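Local coordinates for core protein VP7 (PDB 1BVP) that forms the trimeric capsomers of the bluetongue virus inner capsid, 260 of which assemble on a scaffold of VP3, at residues L66-S71 and Y84-T90; F128-T132 and F175-P181; G166-Q172 and A230-N235. All blocks are in the same frame, centred on the assembly; numbering follows the deposited sequence.

The three contacts follow the two-domain build of VP7, a helical domain made from both ends of the chain and a beta sandwich inserted between them. Contact 1 comes first along the chain and lies in the helical part, on helix 55-73. Contacts 2 and 3 lie in the sandwich, on the other side of the chain's centre; the centre of contact 1 is 44 Å from that of contact 2 and 64 Å from that of contact 3. Contacts 2 and 3 interleave in sequence, their centres 20 Å apart, and touch where Phe175 CE2 meets Leu231 CD2 at 3.6 Å. Contact 2 also reaches the neighbouring subunits of the trimer.

Contact 1: residues L66-S71 and Y84-T90; sequences LDMMLS and YTQHMAT
Residues 66-71 form part of helix 55-73, and residues 84-90 run beside it as a loop that leads into helix 90-94, extended from Tyr84 to His87 and then closing in a type I beta turn from His87 to Thr90. The CA atoms come nearest at Asp67-Gln86 (6.0 Å) and Met68-Thr90 (6.3 Å). Asp67 is the central polar residue: with chi1 at -90° and chi2 at -19°, its OD1 accepts hydrogen bonds from Tyr84 OH at 2.6 Å and from the backbone His87 N at 3.1 Å, so one carboxylate oxygen ties two points of the loop to the helix. Its OD2 lies 3.2 Å from His87 CD2, near the plane of the imidazole (chi1 m), and also meets Arg46 in a salt bridge and Tyr40 OH in a hydrogen bond. Tyr84, chi1 t, lays its ring under Leu66 (t, p), whose CD2 makes a CH-pi contact 3.7 Å from the ring centroid and 13° off the normal. Leu70 (m, t) brings CD1 to 3.5 Å from Tyr84 OH, and its CB lies 3.5 Å from NE2 of the extended Gln86 (t, t), whose amide bonds to Ile75 O and Val77 N. At the turn, Thr90 (m) donates from OG1 to His87 O at 2.7 Å and places CG2 3.8 Å from Met68 CG. Ser71 (m) turns OG back to Asp67 O at 3.1 Å, within its own helix. A buried carboxylate thus fastens a loop to a helix; Leu66 also packs against helices 276-286 and 304-323, while Met68 and Ser71 pack on helix 90-94.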
ATOM      1  N   LEU A  66     -23.306  13.189 -12.550  1.00 13.59           N
ATOM      2  CA  LEU A  66     -22.737  12.594 -13.749  1.00 11.26           C
ATOM      3  C   LEU A  66     -22.287  13.704 -14.708  1.00 15.57           C
ATOM      4  O   LEU A  66     -21.163  13.688 -15.218  1.00 17.67           O
ATOM      5  CB  LEU A  66     -23.761  11.692 -14.413  1.00 13.10           C
ATOM      6  CG  LEU A  66     -23.343  10.892 -15.657  1.00 15.33           C
ATOM      7  CD1 LEU A  66     -22.012  10.202 -15.475  1.00 12.43           C
ATOM      8  CD2 LEU A  66     -24.424   9.859 -15.930  1.00 11.51           C
ATOM      9  N   ASP A  67     -23.131  14.712 -14.906  1.00 16.91           N
ATOM     10  CA  ASP A  67     -22.775  15.823 -15.792  1.00 17.30           C
ATOM     11  C   ASP A  67     -21.524  16.527 -15.332  1.00 17.88           C
ATOM     12  O   ASP A  67     -20.671  16.897 -16.137  1.00 20.43           O
ATOM     13  CB  ASP A  67     -23.896  16.870 -15.854  1.00 20.62           C
ATOM     14  CG  ASP A  67     -24.903  16.593 -16.949  1.00 22.87           C
ATOM     15  OD1 ASP A  67     -24.596  15.827 -17.887  1.00 26.13           O
ATOM     16  OD2 ASP A  67     -26.013  17.154 -16.876  1.00 23.23           O
ATOM     17  N   MET A  68     -21.450  16.752 -14.028  1.00 18.40           N
ATOM     18  CA  MET A  68     -20.328  17.448 -13.433  1.00 15.62           C
ATOM     19  C   MET A  68     -19.048  16.653 -13.512  1.00 17.59           C
ATOM     20  O   MET A  68     -17.989  17.222 -13.777  1.00 22.75           O
ATOM     21  CB  MET A  68     -20.661  17.818 -12.003  1.00 18.42           C
ATOM     22  CG  MET A  68     -21.720  18.898 -11.923  1.00 17.82           C
ATOM     23  SD  MET A  68     -22.004  19.442 -10.249  1.00 19.05           S
ATOM     24  CE  MET A  68     -22.785  20.979 -10.627  1.00 17.21           C
ATOM     25  N   MET A  69     -19.142  15.341 -13.292  1.00 15.96           N
ATOM     26  CA  MET A  69     -17.988  14.450 -13.388  1.00  8.12           C
ATOM     27  C   MET A  69     -17.481  14.463 -14.859  1.00 12.15           C
ATOM     28  O   MET A  69     -16.327  14.785 -15.113  1.00 10.01           O
ATOM     29  CB  MET A  69     -18.409  13.048 -12.953  1.00 12.74           C
ATOM     30  CG  MET A  69     -17.315  11.963 -12.950  1.00 16.29           C
ATOM     31  SD  MET A  69     -17.177  11.090 -14.534  1.00 17.67           S
ATOM     32  CE  MET A  69     -15.441  11.145 -14.836  1.00  8.74           C
ATOM     33  N   LEU A  70     -18.369  14.261 -15.833  1.00  8.21           N
ATOM     34  CA  LEU A  70     -17.939  14.260 -17.226  1.00  8.25           C
ATOM     35  C   LEU A  70     -17.344  15.576 -17.663  1.00 10.92           C
ATOM     36  O   LEU A  70     -16.324  15.596 -18.351  1.00 15.28           O
ATOM     37  CB  LEU A  70     -19.073  13.841 -18.170  1.00  9.75           C
ATOM     38  CG  LEU A  70     -19.652  12.456 -17.832  1.00 13.95           C
ATOM     39  CD1 LEU A  70     -20.899  12.169 -18.608  1.00  6.57           C
ATOM     40  CD2 LEU A  70     -18.592  11.362 -18.034  1.00  9.47           C
ATOM     41  N   SER A  71     -17.928  16.686 -17.237  1.00 14.22           N
ATOM     42  CA  SER A  71     -17.383  17.991 -17.640  1.00 18.39           C
ATOM     43  C   SER A  71     -16.010  18.252 -17.035  1.00 19.02           C
ATOM     44  O   SER A  71     -15.114  18.748 -17.710  1.00 23.20           O
ATOM     45  CB  SER A  71     -18.351  19.139 -17.312  1.00 18.77           C
ATOM     46  OG  SER A  71     -19.543  18.982 -18.077  1.00 33.94           O
ATOM     47  N   TYR A  84     -30.898   9.474 -19.851  1.00 22.03           N
ATOM     48  CA  TYR A  84     -29.964  10.539 -19.532  1.00 17.91           C
ATOM     49  C   TYR A  84     -29.335  11.104 -20.770  1.00 20.83           C
ATOM     50  O   TYR A  84     -28.910  10.369 -21.676  1.00 28.57           O
ATOM     51  CB  TYR A  84     -28.874  10.014 -18.592  1.00 14.68           C
ATOM     52  CG  TYR A  84     -27.620  10.873 -18.526  1.00 19.13           C
ATOM     53  CD1 TYR A  84     -27.574  12.026 -17.736  1.00 19.84           C
ATOM     54  CD2 TYR A  84     -26.482  10.550 -19.260  1.00 18.06           C
ATOM     55  CE1 TYR A  84     -26.438  12.836 -17.677  1.00 15.05           C
ATOM     56  CE2 TYR A  84     -25.332  11.370 -19.207  1.00 18.18           C
ATOM     57  CZ  TYR A  84     -25.327  12.510 -18.415  1.00 15.80           C
ATOM     58  OH  TYR A  84     -24.235  13.349 -18.403  1.00 10.38           O
ATOM     59  N   THR A  85     -29.245  12.424 -20.796  1.00 22.53           N
ATOM     60  CA  THR A  85     -28.609  13.112 -21.904  1.00 22.73           C
ATOM     61  C   THR A  85     -27.624  14.095 -21.302  1.00 21.09           C
ATOM     62  O   THR A  85     -27.986  14.916 -20.477  1.00 29.79           O
ATOM     63  CB  THR A  85     -29.636  13.827 -22.765  1.00 26.90           C
ATOM     64  OG1 THR A  85     -30.669  12.886 -23.102  1.00 38.67           O
ATOM     65  CG2 THR A  85     -28.991  14.346 -24.053  1.00 19.55           C
ATOM     66  N   GLN A  86     -26.364  13.970 -21.661  1.00 16.37           N
ATOM     67  CA  GLN A  86     -25.353  14.851 -21.118  1.00 15.90           C
ATOM     68  C   GLN A  86     -25.559  16.302 -21.544  1.00 18.38           C
ATOM     69  O   GLN A  86     -25.773  16.582 -22.718  1.00 23.95           O
ATOM     70  CB  GLN A  86     -23.964  14.334 -21.518  1.00 12.13           C
ATOM     71  CG  GLN A  86     -22.793  15.274 -21.258  1.00 19.32           C
ATOM     72  CD  GLN A  86     -21.451  14.647 -21.599  1.00 20.86           C
ATOM     73  OE1 GLN A  86     -21.392  13.620 -22.279  1.00 27.01           O
ATOM     74  NE2 GLN A  86     -20.373  15.253 -21.132  1.00 19.61           N
ATOM     75  N   HIS A  87     -25.436  17.214 -20.579  1.00 22.72           N
ATOM     76  CA  HIS A  87     -25.582  18.648 -20.801  1.00 23.48           C
ATOM     77  C   HIS A  87     -24.263  19.301 -20.797  1.00 24.74           C
ATOM     78  O   HIS A  87     -23.717  19.564 -19.742  1.00 29.57           O
ATOM     79  CB  HIS A  87     -26.438  19.281 -19.717  1.00 25.59           C
ATOM     80  CG  HIS A  87     -27.813  18.719 -19.677  1.00 34.37           C
ATOM     81  ND1 HIS A  87     -28.817  19.172 -20.508  1.00 40.08           N
ATOM     82  CD2 HIS A  87     -28.308  17.623 -19.047  1.00 38.72           C
ATOM     83  CE1 HIS A  87     -29.864  18.368 -20.409  1.00 45.84           C
ATOM     84  NE2 HIS A  87     -29.581  17.421 -19.529  1.00 45.59           N
ATOM     85  N   MET A  88     -23.808  19.651 -21.988  1.00 30.74           N
ATOM     86  CA  MET A  88     -22.517  20.288 -22.191  1.00 32.50           C
ATOM     87  C   MET A  88     -22.369  21.644 -21.493  1.00 31.94           C
ATOM     88  O   MET A  88     -21.245  22.072 -21.180  1.00 33.21           O
ATOM     89  CB  MET A  88     -22.268  20.423 -23.691  1.00 39.91           C
ATOM     90  CG  MET A  88     -22.522  19.125 -24.456  1.00 43.86           C
ATOM     91  SD  MET A  88     -21.406  17.820 -23.905  1.00 46.83           S
ATOM     92  CE  MET A  88     -19.722  18.606 -24.246  1.00 45.62           C
ATOM     93  N   ALA A  89     -23.491  22.314 -21.229  1.00 27.50           N
ATOM     94  CA  ALA A  89     -23.452  23.610 -20.543  1.00 25.98           C
ATOM     95  C   ALA A  89     -22.910  23.517 -19.107  1.00 26.61           C
ATOM     96  O   ALA A  89     -22.599  24.552 -18.498  1.00 30.15           O
ATOM     97  CB  ALA A  89     -24.833  24.216 -20.509  1.00 27.68           C
ATOM     98  N   THR A  90     -22.820  22.294 -18.565  1.00 19.25           N
ATOM     99  CA  THR A  90     -22.341  22.076 -17.205  1.00 10.04           C
ATOM    100  C   THR A  90     -20.967  22.692 -16.966  1.00 15.98           C
ATOM    101  O   THR A  90     -20.675  23.193 -15.875  1.00 18.95           O
ATOM    102  CB  THR A  90     -22.350  20.611 -16.863  1.00  6.91           C
ATOM    103  OG1 THR A  90     -23.665  20.070 -17.083  1.00  6.35           O
ATOM    104  CG2 THR A  90     -21.990  20.404 -15.430  1.00  7.10           C
TER

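Contact 2: residues F128-T132 and F175-P181; sequences FFLET and FQGRNDP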
ATOM      1  N   PHE A 128      13.656  -6.840 -10.939  1.00 17.16           N
ATOM      2  CA  PHE A 128      14.511  -6.088 -11.834  1.00 11.55           C
ATOM      3  C   PHE A 128      14.694  -6.767 -13.191  1.00 13.11           C
ATOM      4  O   PHE A 128      14.841  -6.104 -14.212  1.00 15.37           O
ATOM      5  CB  PHE A 128      15.856  -5.836 -11.174  1.00 12.41           C
ATOM      6  CG  PHE A 128      16.730  -4.917 -11.962  1.00 20.74           C
ATOM      7  CD1 PHE A 128      17.573  -5.409 -12.951  1.00 18.81           C
ATOM      8  CD2 PHE A 128      16.716  -3.561 -11.730  1.00 20.86           C
ATOM      9  CE1 PHE A 128      18.381  -4.564 -13.685  1.00 20.92           C
ATOM     10  CE2 PHE A 128      17.529  -2.705 -12.468  1.00 23.53           C
ATOM     11  CZ  PHE A 128      18.362  -3.213 -13.443  1.00 24.81           C
ATOM     12  N   PHE A 129      14.679  -8.097 -13.199  1.00 18.69           N
ATOM     13  CA  PHE A 129      14.860  -8.879 -14.430  1.00 17.07           C
ATOM     14  C   PHE A 129      13.615  -9.564 -14.913  1.00 19.02           C
ATOM     15  O   PHE A 129      13.693 -10.590 -15.565  1.00 25.43           O
ATOM     16  CB  PHE A 129      15.927  -9.951 -14.246  1.00 13.43           C
ATOM     17  CG  PHE A 129      17.275  -9.408 -13.937  1.00 10.75           C
ATOM     18  CD1 PHE A 129      18.066  -8.864 -14.956  1.00  9.67           C
ATOM     19  CD2 PHE A 129      17.746  -9.402 -12.620  1.00  7.06           C
ATOM     20  CE1 PHE A 129      19.335  -8.301 -14.663  1.00  5.21           C
ATOM     21  CE2 PHE A 129      18.989  -8.860 -12.317  1.00  6.07           C
ATOM     22  CZ  PHE A 129      19.791  -8.300 -13.344  1.00  3.54           C
ATOM     23  N   LEU A 130      12.461  -9.000 -14.616  1.00 22.31           N
ATOM     24  CA  LEU A 130      11.226  -9.597 -15.058  1.00 19.62           C
ATOM     25  C   LEU A 130      11.163  -9.764 -16.575  1.00 22.86           C
ATOM     26  O   LEU A 130      10.636 -10.750 -17.079  1.00 24.20           O
ATOM     27  CB  LEU A 130      10.056  -8.740 -14.604  1.00 21.33           C
ATOM     28  CG  LEU A 130       8.685  -9.318 -14.978  1.00 23.49           C
ATOM     29  CD1 LEU A 130       8.206 -10.270 -13.885  1.00 20.89           C
ATOM     30  CD2 LEU A 130       7.690  -8.187 -15.194  1.00 21.10           C
ATOM     31  N   GLU A 131      11.731  -8.831 -17.322  1.00 27.40           N
ATOM     32  CA  GLU A 131      11.610  -8.955 -18.760  1.00 29.60           C
ATOM     33  C   GLU A 131      12.808  -9.549 -19.455  1.00 28.59           C
ATOM     34  O   GLU A 131      13.403  -8.926 -20.323  1.00 32.19           O
ATOM     35  CB  GLU A 131      11.218  -7.623 -19.373  1.00 36.46           C
ATOM     36  CG  GLU A 131       9.953  -7.060 -18.763  1.00 45.53           C
ATOM     37  CD  GLU A 131       9.424  -5.842 -19.489  1.00 50.83           C
ATOM     38  OE1 GLU A 131      10.247  -5.028 -19.980  1.00 47.38           O
ATOM     39  OE2 GLU A 131       8.174  -5.718 -19.560  1.00 56.02           O
ATOM     40  N   THR A 132      13.118 -10.787 -19.099  1.00 25.26           N
ATOM     41  CA  THR A 132      14.230 -11.528 -19.674  1.00 21.84           C
ATOM     42  C   THR A 132      13.665 -12.739 -20.424  1.00 24.11           C
ATOM     43  O   THR A 132      12.701 -13.371 -19.965  1.00 20.78           O
ATOM     44  CB  THR A 132      15.174 -12.013 -18.568  1.00 18.56           C
ATOM     45  OG1 THR A 132      14.408 -12.616 -17.506  1.00 25.85           O
ATOM     46  CG2 THR A 132      15.971 -10.863 -18.025  1.00  8.61           C
ATOM     47  N   PHE A 175      23.389  -5.905 -15.625  1.00 26.32           N
ATOM     48  CA  PHE A 175      22.369  -5.021 -15.072  1.00 25.52           C
ATOM     49  C   PHE A 175      21.988  -3.837 -15.953  1.00 31.39           C
ATOM     50  O   PHE A 175      20.932  -3.231 -15.747  1.00 39.64           O
ATOM     51  CB  PHE A 175      22.850  -4.422 -13.759  1.00 20.58           C
ATOM     52  CG  PHE A 175      22.957  -5.405 -12.646  1.00 24.39           C
ATOM     53  CD1 PHE A 175      21.841  -5.741 -11.887  1.00 26.41           C
ATOM     54  CD2 PHE A 175      24.176  -5.976 -12.325  1.00 24.08           C
ATOM     55  CE1 PHE A 175      21.941  -6.635 -10.815  1.00 23.59           C
ATOM     56  CE2 PHE A 175      24.292  -6.870 -11.257  1.00 21.15           C
ATOM     57  CZ  PHE A 175      23.178  -7.200 -10.502  1.00 21.57           C
ATOM     58  N   GLN A 176      22.849  -3.480 -16.899  1.00 30.23           N
ATOM     59  CA  GLN A 176      22.637  -2.306 -17.750  1.00 29.17           C
ATOM     60  C   GLN A 176      21.687  -2.456 -18.927  1.00 31.55           C
ATOM     61  O   GLN A 176      21.306  -3.577 -19.283  1.00 33.63           O
ATOM     62  CB  GLN A 176      24.001  -1.692 -18.123  1.00 27.36           C
ATOM     63  CG  GLN A 176      24.793  -1.352 -16.807  1.00 35.32           C
ATOM     64  CD  GLN A 176      26.221  -0.851 -17.011  1.00 46.42           C
ATOM     65  OE1 GLN A 176      26.827  -1.064 -18.076  1.00 55.68           O
ATOM     66  NE2 GLN A 176      26.775  -0.190 -15.982  1.00 44.11           N
ATOM     67  N   GLY A 177      21.165  -1.321 -19.398  1.00 34.20           N
ATOM     68  CA  GLY A 177      20.239  -1.320 -20.525  1.00 36.78           C
ATOM     69  C   GLY A 177      18.782  -1.671 -20.257  1.00 42.27           C
ATOM     70  O   GLY A 177      17.940  -1.539 -21.143  1.00 47.06           O
ATOM     71  N   ARG A 178      18.478  -2.155 -19.059  1.00 46.99           N
ATOM     72  CA  ARG A 178      17.111  -2.517 -18.690  1.00 47.16           C
ATOM     73  C   ARG A 178      16.650  -1.552 -17.619  1.00 48.30           C
ATOM     74  O   ARG A 178      17.414  -1.255 -16.675  1.00 46.42           O
ATOM     75  CB  ARG A 178      17.018  -3.959 -18.151  1.00 47.66           C
ATOM     76  CG  ARG A 178      18.336  -4.608 -17.698  1.00 55.27           C
ATOM     77  CD  ARG A 178      18.246  -6.146 -17.575  1.00 60.53           C
ATOM     78  NE  ARG A 178      17.533  -6.776 -18.692  1.00 63.53           N
ATOM     79  CZ  ARG A 178      16.205  -6.946 -18.755  1.00 67.50           C
ATOM     80  NH1 ARG A 178      15.393  -6.552 -17.762  1.00 67.72           N
ATOM     81  NH2 ARG A 178      15.669  -7.461 -19.852  1.00 68.67           N
ATOM     82  N   ASN A 179      15.400  -1.092 -17.760  1.00 46.35           N
ATOM     83  CA  ASN A 179      14.776  -0.147 -16.822  1.00 39.11           C
ATOM     84  C   ASN A 179      15.580   1.147 -16.911  1.00 47.45           C
ATOM     85  O   ASN A 179      16.346   1.360 -17.883  1.00 57.52           O
ATOM     86  CB  ASN A 179      14.796  -0.690 -15.392  1.00 30.39           C
ATOM     87  CG  ASN A 179      14.280  -2.150 -15.300  1.00 30.56           C
ATOM     88  OD1 ASN A 179      14.799  -2.964 -14.519  1.00 27.18           O
ATOM     89  ND2 ASN A 179      13.272  -2.485 -16.114  1.00 27.54           N
ATOM     90  N   ASP A 180      15.428   2.030 -15.943  1.00 35.84           N
ATOM     91  CA  ASP A 180      16.194   3.264 -16.039  1.00 34.22           C
ATOM     92  C   ASP A 180      16.310   3.614 -14.579  1.00 31.55           C
ATOM     93  O   ASP A 180      15.784   4.620 -14.104  1.00 40.48           O
ATOM     94  CB  ASP A 180      15.382   4.274 -16.882  1.00 36.84           C
ATOM     95  CG  ASP A 180      16.028   5.654 -16.981  1.00 42.13           C
ATOM     96  OD1 ASP A 180      17.224   5.835 -16.618  1.00 40.69           O
ATOM     97  OD2 ASP A 180      15.294   6.582 -17.411  1.00 48.36           O
ATOM     98  N   PRO A 181      16.994   2.746 -13.833  1.00 27.07           N
ATOM     99  CA  PRO A 181      17.176   2.916 -12.403  1.00 23.38           C
ATOM    100  C   PRO A 181      17.992   4.102 -11.979  1.00 22.28           C
ATOM    101  O   PRO A 181      18.797   4.612 -12.736  1.00 28.99           O
ATOM    102  CB  PRO A 181      17.820   1.596 -11.994  1.00 22.23           C
ATOM    103  CG  PRO A 181      18.685   1.310 -13.112  1.00 24.26           C
ATOM    104  CD  PRO A 181      17.810   1.618 -14.313  1.00 26.77           C
TER
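This is a loop-to-loop contact in the beta sandwich, part aromatic and part polar, between the loop preceding strand 134-136 and the loop leading into strand 183-195. Phe128, Phe129 and Phe175 make its apolar side: Phe129 CZ lies 3.6 Å from Phe175 CD1, the two rings inclined at 46°, and Phe128 CE1 is 4.1 Å from the same CD1. Strands 158-163 and 241-252 line this cluster, where Phe128 meets Tyr250 edge-to-face. Arg178 spans the gap to the polar side. Its CD rests 3.8 Å from Phe129 CD1, and NH2 donates to Glu131 O at 2.7 Å, with Thr132 CG2 over one face of the guanidinium. Thr132 OG1 bonds to Phe129 O within the loop, and Leu130 O and Thr132 OG1 also bond to Arg189 of the second subunit. The arginine therefore holds a backbone carbonyl, with aliphatic carbons against an aromatic ring, so the bond across the loops does not depend on the Glu131 carboxylate.

Contact 3: residues G166-Q172 and A230-N235; sequences GARGDVQ and ALHVHN
An antiparallel beta ladder pairs strand 168-170, outermost within this chain in a four-stranded sheet of the beta sandwich, with strand 231-234, which binds strand 209-212 along its other edge. The axes approach to 4.8 Å at 165°. Gly169 and Val233 form the hydrogen-bonded pair, Gly169 N to Val233 O at 3.0 Å and Val233 N to Gly169 O at 2.9 Å; Arg168-His234 and Asp170-His232 flank it as non-hydrogen-bonded pairs, with CA atoms 4.2 and 4.5 Å apart. One backbone hydrogen bond flanks the bridged pairs at each end: Asn235 N to Ala167 O at 2.8 Å and Val171 N to Leu231 O at 2.7 Å. Ala167 O also takes a weak bond from His234 ND1 at 3.3 Å. At the far end Gln172, chi1 p, substitutes its side chain for a backbone acceptor, OE1 receiving Leu231 N at 2.8 Å. Asn235 is held by its own surroundings, ND2 giving to Gln239 O and Asn164 O. Arg168, Asp170, His232 and His234 share one face, where the poorly ordered Arg168 puts NH2 3.6 Å from His234 CD2. On the other side Val233 turns to Leu163, and Val171 CG2 meets Val233 CG2 at 3.9 Å. His232, chi1 t, and Asp170, chi1 m, complete the polar face with a His-carboxylate hydrogen bond, ND1 of His232 donating to OD1 of Asp170 at 2.8 Å.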
ATOM      1  N   GLY A 166      41.009 -18.268  -8.473  1.00 34.96           N
ATOM      2  CA  GLY A 166      41.817 -17.074  -8.678  1.00 31.46           C
ATOM      3  C   GLY A 166      41.283 -15.982  -9.602  1.00 33.35           C
ATOM      4  O   GLY A 166      41.926 -14.930  -9.710  1.00 37.71           O
ATOM      5  N   ALA A 167      40.119 -16.193 -10.233  1.00 34.05           N
ATOM      6  CA  ALA A 167      39.528 -15.216 -11.172  1.00 31.81           C
ATOM      7  C   ALA A 167      38.946 -13.914 -10.570  1.00 36.77           C
ATOM      8  O   ALA A 167      38.630 -13.822  -9.368  1.00 38.11           O
ATOM      9  CB  ALA A 167      38.492 -15.900 -12.072  1.00 25.59           C
ATOM     10  N   ARG A 168      38.850 -12.895 -11.416  1.00 39.30           N
ATOM     11  CA  ARG A 168      38.333 -11.584 -11.034  1.00 41.14           C
ATOM     12  C   ARG A 168      37.765 -10.936 -12.286  1.00 40.53           C
ATOM     13  O   ARG A 168      38.242 -11.197 -13.400  1.00 40.24           O
ATOM     14  CB  ARG A 168      39.434 -10.710 -10.434  1.00 46.24           C
ATOM     15  CG  ARG A 168      40.734 -10.738 -11.210  1.00 59.19           C
ATOM     16  CD  ARG A 168      41.693  -9.656 -10.759  1.00 70.66           C
ATOM     17  NE  ARG A 168      41.749  -9.537  -9.301  1.00 81.69           N
ATOM     18  CZ  ARG A 168      41.906  -8.386  -8.643  1.00 87.01           C
ATOM     19  NH1 ARG A 168      42.027  -7.236  -9.306  1.00 88.41           N
ATOM     20  NH2 ARG A 168      41.930  -8.377  -7.314  1.00 87.96           N
ATOM     21  N   GLY A 169      36.702 -10.153 -12.106  1.00 40.24           N
ATOM     22  CA  GLY A 169      36.056  -9.489 -13.227  1.00 36.39           C
ATOM     23  C   GLY A 169      34.954  -8.535 -12.816  1.00 36.03           C
ATOM     24  O   GLY A 169      34.560  -8.462 -11.647  1.00 38.26           O
ATOM     25  N   ASP A 170      34.511  -7.738 -13.778  1.00 37.79           N
ATOM     26  CA  ASP A 170      33.454  -6.757 -13.559  1.00 36.82           C
ATOM     27  C   ASP A 170      32.153  -7.403 -14.005  1.00 39.02           C
ATOM     28  O   ASP A 170      32.079  -8.030 -15.061  1.00 40.20           O
ATOM     29  CB  ASP A 170      33.729  -5.472 -14.350  1.00 34.25           C
ATOM     30  CG  ASP A 170      34.748  -4.551 -13.662  1.00 35.49           C
ATOM     31  OD1 ASP A 170      35.226  -4.859 -12.523  1.00 30.01           O
ATOM     32  OD2 ASP A 170      35.053  -3.492 -14.279  1.00 36.85           O
ATOM     33  N   VAL A 171      31.098  -7.151 -13.257  1.00 38.78           N
ATOM     34  CA  VAL A 171      29.834  -7.787 -13.530  1.00 35.46           C
ATOM     35  C   VAL A 171      28.658  -6.838 -13.872  1.00 35.64           C
ATOM     36  O   VAL A 171      27.614  -7.279 -14.366  1.00 35.51           O
ATOM     37  CB  VAL A 171      29.580  -8.702 -12.324  1.00 34.30           C
ATOM     38  CG1 VAL A 171      28.159  -8.818 -12.006  1.00 42.08           C
ATOM     39  CG2 VAL A 171      30.178 -10.032 -12.596  1.00 29.36           C
ATOM     40  N   GLN A 172      28.877  -5.534 -13.752  1.00 31.55           N
ATOM     41  CA  GLN A 172      27.822  -4.556 -14.008  1.00 27.41           C
ATOM     42  C   GLN A 172      27.015  -4.584 -15.296  1.00 27.85           C
ATOM     43  O   GLN A 172      25.842  -4.257 -15.262  1.00 37.46           O
ATOM     44  CB  GLN A 172      28.359  -3.157 -13.865  1.00 27.89           C
ATOM     45  CG  GLN A 172      29.434  -2.861 -14.867  1.00 29.31           C
ATOM     46  CD  GLN A 172      30.805  -2.942 -14.262  1.00 30.68           C
ATOM     47  OE1 GLN A 172      31.016  -3.574 -13.211  1.00 29.45           O
ATOM     48  NE2 GLN A 172      31.742  -2.248 -14.882  1.00 33.97           N
ATOM     49  N   ALA A 230      31.671   0.325 -10.870  1.00 41.35           N
ATOM     50  CA  ALA A 230      32.038  -1.063 -11.157  1.00 35.44           C
ATOM     51  C   ALA A 230      31.708  -2.047 -10.043  1.00 30.00           C
ATOM     52  O   ALA A 230      32.003  -1.823  -8.853  1.00 29.29           O
ATOM     53  CB  ALA A 230      33.488  -1.150 -11.524  1.00 36.68           C
ATOM     54  N   LEU A 231      31.088  -3.140 -10.461  1.00 25.49           N
ATOM     55  CA  LEU A 231      30.669  -4.218  -9.574  1.00 27.33           C
ATOM     56  C   LEU A 231      31.696  -5.307  -9.838  1.00 27.33           C
ATOM     57  O   LEU A 231      31.600  -6.054 -10.824  1.00 26.01           O
ATOM     58  CB  LEU A 231      29.286  -4.672 -10.010  1.00 27.67           C
ATOM     59  CG  LEU A 231      28.478  -5.378  -8.961  1.00 23.62           C
ATOM     60  CD1 LEU A 231      28.552  -4.588  -7.697  1.00 29.45           C
ATOM     61  CD2 LEU A 231      27.072  -5.419  -9.466  1.00 27.33           C
ATOM     62  N   HIS A 232      32.672  -5.385  -8.947  1.00 26.45           N
ATOM     63  CA  HIS A 232      33.795  -6.282  -9.106  1.00 26.05           C
ATOM     64  C   HIS A 232      33.845  -7.512  -8.201  1.00 28.02           C
ATOM     65  O   HIS A 232      33.954  -7.403  -6.974  1.00 28.94           O
ATOM     66  CB  HIS A 232      35.047  -5.435  -8.928  1.00 34.41           C
ATOM     67  CG  HIS A 232      36.315  -6.123  -9.322  1.00 42.41           C
ATOM     68  ND1 HIS A 232      36.684  -6.311 -10.639  1.00 41.54           N
ATOM     69  CD2 HIS A 232      37.320  -6.637  -8.569  1.00 41.48           C
ATOM     70  CE1 HIS A 232      37.862  -6.906 -10.681  1.00 40.10           C
ATOM     71  NE2 HIS A 232      38.270  -7.115  -9.440  1.00 41.95           N
ATOM     72  N   VAL A 233      33.794  -8.692  -8.812  1.00 30.86           N
ATOM     73  CA  VAL A 233      33.866  -9.933  -8.044  1.00 30.49           C
ATOM     74  C   VAL A 233      35.283 -10.524  -8.142  1.00 29.13           C
ATOM     75  O   VAL A 233      35.910 -10.499  -9.202  1.00 29.39           O
ATOM     76  CB  VAL A 233      32.857 -10.978  -8.532  1.00 30.35           C
ATOM     77  CG1 VAL A 233      32.604 -11.977  -7.415  1.00 29.45           C
ATOM     78  CG2 VAL A 233      31.551 -10.312  -8.980  1.00 28.29           C
ATOM     79  N   HIS A 234      35.796 -11.010  -7.020  1.00 28.24           N
ATOM     80  CA  HIS A 234      37.130 -11.588  -6.960  1.00 32.76           C
ATOM     81  C   HIS A 234      37.149 -12.888  -6.140  1.00 33.08           C
ATOM     82  O   HIS A 234      36.702 -12.918  -4.980  1.00 29.56           O
ATOM     83  CB  HIS A 234      38.100 -10.568  -6.347  1.00 41.62           C
ATOM     84  CG  HIS A 234      39.496 -11.079  -6.151  1.00 46.66           C
ATOM     85  ND1 HIS A 234      40.124 -11.916  -7.054  1.00 48.92           N
ATOM     86  CD2 HIS A 234      40.387 -10.872  -5.147  1.00 46.95           C
ATOM     87  CE1 HIS A 234      41.341 -12.205  -6.616  1.00 48.03           C
ATOM     88  NE2 HIS A 234      41.523 -11.585  -5.462  1.00 45.93           N
ATOM     89  N   ASN A 235      37.630 -13.964  -6.776  1.00 33.22           N
ATOM     90  CA  ASN A 235      37.779 -15.280  -6.141  1.00 30.33           C
ATOM     91  C   ASN A 235      39.268 -15.527  -5.881  1.00 32.48           C
ATOM     92  O   ASN A 235      39.981 -15.969  -6.768  1.00 36.69           O
ATOM     93  CB  ASN A 235      37.276 -16.373  -7.073  1.00 27.43           C
ATOM     94  CG  ASN A 235      37.411 -17.748  -6.466  1.00 24.49           C
ATOM     95  OD1 ASN A 235      37.641 -17.871  -5.259  1.00 23.98           O
ATOM     96  ND2 ASN A 235      37.273 -18.791  -7.292  1.00 20.80           N
TER